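Local coordinates for 7,8-dihydro-6-hydroxymethylpterin pyrophosphokinase-dihydropteroate synthase (Plasmodium falciparum, PDB 6JWS), which makes the pterin pyrophosphate from hydroxymethyldihydropterin and ATP, then joins it to 4-aminobenzoate to give 7,8-dihydropteroate in folate biosynthesis, at the pteroic acid site. Coordinates in Å, arbitrary orientation; residue numbers count along the deposited sequence, not the author numbering.

The pteroic acid site. Residues 436-438, 482, 502, 504, 527, 529, 575, 579-580, 603, 605, 609-610, 686. With PT1 (pteroic acid), chain B.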
ATOM      1  N   SER A 436     -13.758 -27.193  -7.964  1.00 41.01           N
ATOM      2  CA  SER A 436     -12.501 -27.307  -8.687  1.00 40.57           C
ATOM      3  C   SER A 436     -11.310 -27.221  -7.725  1.00 38.72           C
ATOM      4  O   SER A 436     -10.156 -27.314  -8.152  1.00 37.44           O
ATOM      5  CB  SER A 436     -12.428 -26.288  -9.804  1.00 38.61           C
ATOM      6  OG  SER A 436     -12.465 -24.965  -9.278  1.00 35.34           O
ATOM      7  N   GLY A 437     -11.604 -27.083  -6.421  1.00 35.79           N
ATOM      8  CA  GLY A 437     -10.579 -27.092  -5.387  1.00 34.42           C
ATOM      9  C   GLY A 437      -9.802 -28.408  -5.360  1.00 35.19           C
ATOM     10  O   GLY A 437     -10.259 -29.399  -5.918  1.00 30.63           O
ATOM     11  N   PRO A 438      -8.645 -28.486  -4.660  1.00 38.09           N
ATOM     12  CA  PRO A 438      -7.742 -29.634  -4.793  1.00 42.49           C
ATOM     13  C   PRO A 438      -8.342 -30.962  -4.328  1.00 46.97           C
ATOM     14  O   PRO A 438      -9.099 -31.007  -3.351  1.00 44.98           O
ATOM     15  CB  PRO A 438      -6.534 -29.239  -3.928  1.00 41.32           C
ATOM     16  CG  PRO A 438      -7.110 -28.286  -2.905  1.00 40.31           C
ATOM     17  CD  PRO A 438      -8.179 -27.519  -3.656  1.00 37.37           C
ATOM     18  N   ASP A 482     -19.776 -20.119 -12.883  1.00 11.39           N
ATOM     19  CA  ASP A 482     -18.508 -20.822 -12.878  1.00 12.73           C
ATOM     20  C   ASP A 482     -18.720 -22.219 -13.479  1.00 13.27           C
ATOM     21  O   ASP A 482     -19.058 -23.177 -12.783  1.00 12.70           O
ATOM     22  CB  ASP A 482     -17.961 -20.856 -11.448  1.00 14.37           C
ATOM     23  CG  ASP A 482     -16.571 -21.446 -11.282  1.00 17.43           C
ATOM     24  OD1 ASP A 482     -16.012 -22.020 -12.264  1.00 18.84           O
ATOM     25  OD2 ASP A 482     -16.040 -21.323 -10.168  1.00 19.90           O
ATOM     26  N   ASN A 502     -17.711 -17.502 -16.181  1.00  9.20           N
ATOM     27  CA  ASN A 502     -16.435 -17.698 -15.521  1.00  9.63           C
ATOM     28  C   ASN A 502     -15.904 -19.068 -15.938  1.00  9.68           C
ATOM     29  O   ASN A 502     -16.367 -20.085 -15.418  1.00  9.13           O
ATOM     30  CB  ASN A 502     -16.606 -17.618 -14.000  1.00 10.13           C
ATOM     31  CG  ASN A 502     -15.330 -17.847 -13.215  1.00 11.17           C
ATOM     32  OD1 ASN A 502     -14.233 -17.850 -13.764  1.00 12.74           O
ATOM     33  ND2 ASN A 502     -15.454 -18.065 -11.919  1.00 11.42           N
ATOM     34  N   ILE A 504     -12.889 -21.469 -15.971  1.00  9.25           N
ATOM     35  CA  ILE A 504     -11.589 -21.672 -15.353  1.00  9.57           C
ATOM     36  C   ILE A 504     -10.620 -22.369 -16.311  1.00  9.82           C
ATOM     37  O   ILE A 504      -9.441 -22.509 -15.983  1.00 10.21           O
ATOM     38  CB  ILE A 504     -11.729 -22.455 -14.035  1.00  9.84           C
ATOM     39  CG1 ILE A 504     -12.289 -23.860 -14.263  1.00  9.49           C
ATOM     40  CG2 ILE A 504     -12.534 -21.664 -13.009  1.00  9.05           C
ATOM     41  CD1 ILE A 504     -12.094 -24.752 -13.052  1.00  9.63           C
ATOM     42  N   VAL A 527     -14.696 -14.409 -17.931  1.00  7.77           N
ATOM     43  CA  VAL A 527     -13.423 -14.459 -17.230  1.00  7.66           C
ATOM     44  C   VAL A 527     -12.608 -15.616 -17.791  1.00  7.70           C
ATOM     45  O   VAL A 527     -13.102 -16.734 -17.838  1.00  8.05           O
ATOM     46  CB  VAL A 527     -13.658 -14.667 -15.721  1.00  7.89           C
ATOM     47  CG1 VAL A 527     -12.359 -14.669 -14.909  1.00  7.14           C
ATOM     48  CG2 VAL A 527     -14.688 -13.665 -15.168  1.00  7.72           C
ATOM     49  N   MET A 529      -9.371 -17.810 -16.988  1.00  8.61           N
ATOM     50  CA  MET A 529      -8.466 -18.133 -15.905  1.00  9.15           C
ATOM     51  C   MET A 529      -7.398 -19.104 -16.405  1.00  9.46           C
ATOM     52  O   MET A 529      -7.688 -19.946 -17.259  1.00 10.17           O
ATOM     53  CB  MET A 529      -9.228 -18.805 -14.761  1.00  9.10           C
ATOM     54  CG  MET A 529      -8.444 -18.781 -13.473  1.00  9.29           C
ATOM     55  SD  MET A 529      -9.078 -19.925 -12.228  1.00 10.14           S
ATOM     56  CE  MET A 529      -8.307 -21.440 -12.819  1.00  9.24           C
ATOM     57  N   ASP A 575      -7.539 -13.804 -15.308  1.00 11.10           N
ATOM     58  CA  ASP A 575      -7.403 -14.368 -13.968  1.00 10.65           C
ATOM     59  C   ASP A 575      -6.204 -15.312 -13.909  1.00 10.85           C
ATOM     60  O   ASP A 575      -6.129 -16.289 -14.663  1.00 11.23           O
ATOM     61  CB  ASP A 575      -8.700 -15.047 -13.518  1.00 10.78           C
ATOM     62  CG  ASP A 575      -8.697 -15.523 -12.068  1.00 12.04           C
ATOM     63  OD1 ASP A 575      -7.599 -15.555 -11.424  1.00 11.40           O
ATOM     64  OD2 ASP A 575      -9.800 -15.887 -11.583  1.00 13.68           O
ATOM     65  N   GLY A 579      -3.595 -20.847  -6.784  1.00  9.55           N
ATOM     66  CA  GLY A 579      -3.870 -22.181  -6.271  1.00  9.48           C
ATOM     67  C   GLY A 579      -4.064 -23.269  -7.334  1.00  9.54           C
ATOM     68  O   GLY A 579      -4.222 -24.438  -6.992  1.00  9.60           O
ATOM     69  N   PHE A 580      -4.088 -22.901  -8.619  1.00  9.64           N
ATOM     70  CA  PHE A 580      -4.373 -23.865  -9.676  1.00  9.90           C
ATOM     71  C   PHE A 580      -3.096 -24.179 -10.460  1.00 10.27           C
ATOM     72  O   PHE A 580      -2.720 -23.440 -11.373  1.00 10.32           O
ATOM     73  CB  PHE A 580      -5.340 -23.268 -10.694  1.00  9.56           C
ATOM     74  CG  PHE A 580      -6.804 -23.229 -10.336  1.00  9.62           C
ATOM     75  CD1 PHE A 580      -7.630 -24.310 -10.631  1.00  8.93           C
ATOM     76  CD2 PHE A 580      -7.372 -22.070  -9.790  1.00  9.59           C
ATOM     77  CE1 PHE A 580      -8.988 -24.246 -10.357  1.00  8.79           C
ATOM     78  CE2 PHE A 580      -8.727 -22.014  -9.495  1.00  9.09           C
ATOM     79  CZ  PHE A 580      -9.529 -23.105  -9.799  1.00  9.09           C
ATOM     80  N   PHE A 603      -9.315 -10.167 -12.506  1.00 10.51           N
ATOM     81  CA  PHE A 603     -10.202 -10.902 -11.617  1.00 10.51           C
ATOM     82  C   PHE A 603      -9.301 -11.921 -10.908  1.00 11.09           C
ATOM     83  O   PHE A 603      -8.503 -12.607 -11.545  1.00 10.44           O
ATOM     84  CB  PHE A 603     -11.334 -11.494 -12.482  1.00 10.11           C
ATOM     85  CG  PHE A 603     -12.414 -12.340 -11.830  1.00  9.80           C
ATOM     86  CD1 PHE A 603     -12.112 -13.523 -11.155  1.00  9.55           C
ATOM     87  CD2 PHE A 603     -13.758 -11.975 -11.929  1.00  9.42           C
ATOM     88  CE1 PHE A 603     -13.120 -14.289 -10.573  1.00  9.47           C
ATOM     89  CE2 PHE A 603     -14.763 -12.733 -11.336  1.00  9.26           C
ATOM     90  CZ  PHE A 603     -14.447 -13.894 -10.658  1.00  9.11           C
ATOM     91  N   GLY A 605      -9.069 -14.822  -7.460  1.00 11.45           N
ATOM     92  CA  GLY A 605      -9.711 -15.545  -6.376  1.00 11.41           C
ATOM     93  C   GLY A 605      -8.683 -16.159  -5.424  1.00 12.36           C
ATOM     94  O   GLY A 605      -8.039 -17.151  -5.764  1.00 13.02           O
ATOM     95  N   LYS A 609      -7.852 -20.050   0.316  1.00 14.12           N
ATOM     96  CA  LYS A 609      -7.017 -21.029  -0.368  1.00 13.82           C
ATOM     97  C   LYS A 609      -5.798 -21.378   0.494  1.00 14.36           C
ATOM     98  O   LYS A 609      -5.339 -20.578   1.309  1.00 13.38           O
ATOM     99  CB  LYS A 609      -6.621 -20.547  -1.770  1.00 12.15           C
ATOM    100  CG  LYS A 609      -7.781 -20.353  -2.742  1.00 11.84           C
ATOM    101  CD  LYS A 609      -7.362 -20.121  -4.179  1.00 11.59           C
ATOM    102  CE  LYS A 609      -8.538 -20.181  -5.126  1.00 11.99           C
ATOM    103  NZ  LYS A 609      -8.184 -19.732  -6.492  1.00 12.08           N
ATOM    104  N   ARG A 610      -5.272 -22.586   0.270  1.00 14.77           N
ATOM    105  CA  ARG A 610      -4.185 -23.139   1.055  1.00 15.58           C
ATOM    106  C   ARG A 610      -3.024 -22.152   1.157  1.00 14.72           C
ATOM    107  O   ARG A 610      -2.371 -22.116   2.193  1.00 14.60           O
ATOM    108  CB  ARG A 610      -3.696 -24.467   0.461  1.00 16.92           C
ATOM    109  CG  ARG A 610      -4.728 -25.596   0.530  1.00 19.24           C
ATOM    110  CD  ARG A 610      -4.426 -26.785  -0.383  1.00 19.60           C
ATOM    111  NE  ARG A 610      -4.291 -26.335  -1.765  1.00 21.51           N
ATOM    112  CZ  ARG A 610      -3.835 -27.066  -2.795  1.00 24.34           C
ATOM    113  NH1 ARG A 610      -3.448 -28.327  -2.617  1.00 22.18           N
ATOM    114  NH2 ARG A 610      -3.766 -26.517  -4.005  1.00 21.84           N
ATOM    115  N   ARG A 686     -12.819 -12.391  -5.950  1.00 10.20           N
ATOM    116  CA  ARG A 686     -13.841 -13.408  -5.757  1.00 10.13           C
ATOM    117  C   ARG A 686     -13.690 -13.989  -4.347  1.00 10.30           C
ATOM    118  O   ARG A 686     -12.692 -14.648  -4.051  1.00  9.81           O
ATOM    119  CB  ARG A 686     -13.614 -14.470  -6.850  1.00 10.49           C
ATOM    120  CG  ARG A 686     -14.534 -15.679  -6.777  1.00 10.28           C
ATOM    121  CD  ARG A 686     -14.082 -16.724  -7.811  1.00 10.89           C
ATOM    122  NE  ARG A 686     -15.031 -17.826  -7.731  1.00 10.19           N
ATOM    123  CZ  ARG A 686     -14.892 -18.866  -6.912  1.00 10.92           C
ATOM    124  NH1 ARG A 686     -13.812 -18.994  -6.150  1.00 10.65           N
ATOM    125  NH2 ARG A 686     -15.830 -19.801  -6.882  1.00 11.09           N
TER
HETATM  126  C2  PT1 B 801     -10.570 -18.652  -9.088  1.00  9.85           C
HETATM  127  C3  PT1 B 801     -11.445 -19.753  -8.732  1.00  9.89           C
HETATM  128  C5  PT1 B 801     -12.643 -19.930  -9.561  1.00  9.62           C
HETATM  129  N6  PT1 B 801     -11.205 -20.594  -7.692  1.00 10.73           N
HETATM  130  C7  PT1 B 801     -12.027 -18.150 -10.878  1.00 10.18           C
HETATM  131  N9  PT1 B 801     -12.870 -19.127 -10.586  1.00  9.19           N
HETATM  132  C10 PT1 B 801     -12.119 -21.601  -7.440  1.00 10.56           C
HETATM  133  N11 PT1 B 801     -12.308 -17.361 -11.953  1.00 10.98           N
HETATM  134  C12 PT1 B 801     -13.244 -21.746  -8.252  1.00 10.08           C
HETATM  135  C21 PT1 B 801      -6.492 -24.155  -2.958  1.00 12.79           C
HETATM  136  O22 PT1 B 801      -6.776 -24.237  -1.750  1.00 15.06           O
HETATM  137  O1  PT1 B 801      -9.454 -18.408  -8.381  1.00  9.41           O
HETATM  138  N4  PT1 B 801     -10.900 -17.915 -10.164  1.00 10.13           N
HETATM  139  N8  PT1 B 801     -13.487 -20.933  -9.274  1.00  9.77           N
HETATM  140  C13 PT1 B 801     -11.892 -22.600  -6.313  1.00 10.72           C
HETATM  141  N14 PT1 B 801     -10.701 -23.428  -6.678  1.00 11.83           N
HETATM  142  C15 PT1 B 801      -9.696 -23.632  -5.741  1.00 11.42           C
HETATM  143  C16 PT1 B 801      -8.388 -23.740  -6.169  1.00 11.26           C
HETATM  144  C17 PT1 B 801      -9.979 -23.745  -4.358  1.00 11.00           C
HETATM  145  C18 PT1 B 801      -7.317 -23.917  -5.269  1.00 11.27           C
HETATM  146  C19 PT1 B 801      -8.924 -23.915  -3.454  1.00 11.19           C
HETATM  147  C20 PT1 B 801      -7.609 -23.986  -3.915  1.00 11.64           C
HETATM  148  O23 PT1 B 801      -5.299 -24.213  -3.349  1.00 13.16           O
HETATM  149  O   HOH W   1      -7.418 -16.773  -8.869  1.00  7.79           O
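Pteroic acid, the oxidised form of the dihydropteroate product, fills the active site of the dihydropteroate synthase TIM barrel, its pterin deep in the pocket and its benzoate toward the outer end. The protein hides 470 of the ligand's 518 Å². Asn502, Asp575 and Asp482 read the pterin's polar rim. With CG anti to the backbone N (chi1 179°), Asn502 presents both ends of its amide: OD1 takes the 2-amino group N11 at 2.7 Å on an in-plane lone pair, and ND2 gives a nearly straight bond to ring nitrogen N9. An amide suits this adjacent donor-acceptor pair. Asp575 supplies acceptors: OD2 receives N11 through its anti lone pair and lies 2.7 Å from N4, a hydrogen bond if the pterin is in its lactam form. Its OD1 meets a water shared with the pterin oxygen O1 and Gly605 N. Asp482 OD2 approaches N8 at 2.7 Å; this nitrogen bears hydrogen in the dihydro product, whereas with oxidised pteroate a bond needs a proton on one partner.

Arg686 lays its guanidinium over one pterin face, NH1 3.3 Å from the pyrazine centroid in a cation-pi contact. On the opposite side come Met529 SD and the CE2/CZ edge of Phe580, whose ring meets the pyrazine ring of PT1 edge-to-face, the planes 76° apart.

Lys609 does two jobs along its extended chain. CE crosses one benzoate face, while NZ reaches back to O1 at 2.6 Å and is also tied to Gly605 O; its positive charge would favour a carbonyl there. The other benzoate face meets CA of Gly437, an engineered residue, 3.8 Å from the ring centroid. Arg610, bent at chi3 (-56°), turns its guanidinium edge to the carboxylate: NE and NH2 converge on O23 in a salt bridge, for which arginine offers both paired N-H groups and a matching charge, while its backbone N, at the start of helix 610-613, binds O22 at 3.0 Å.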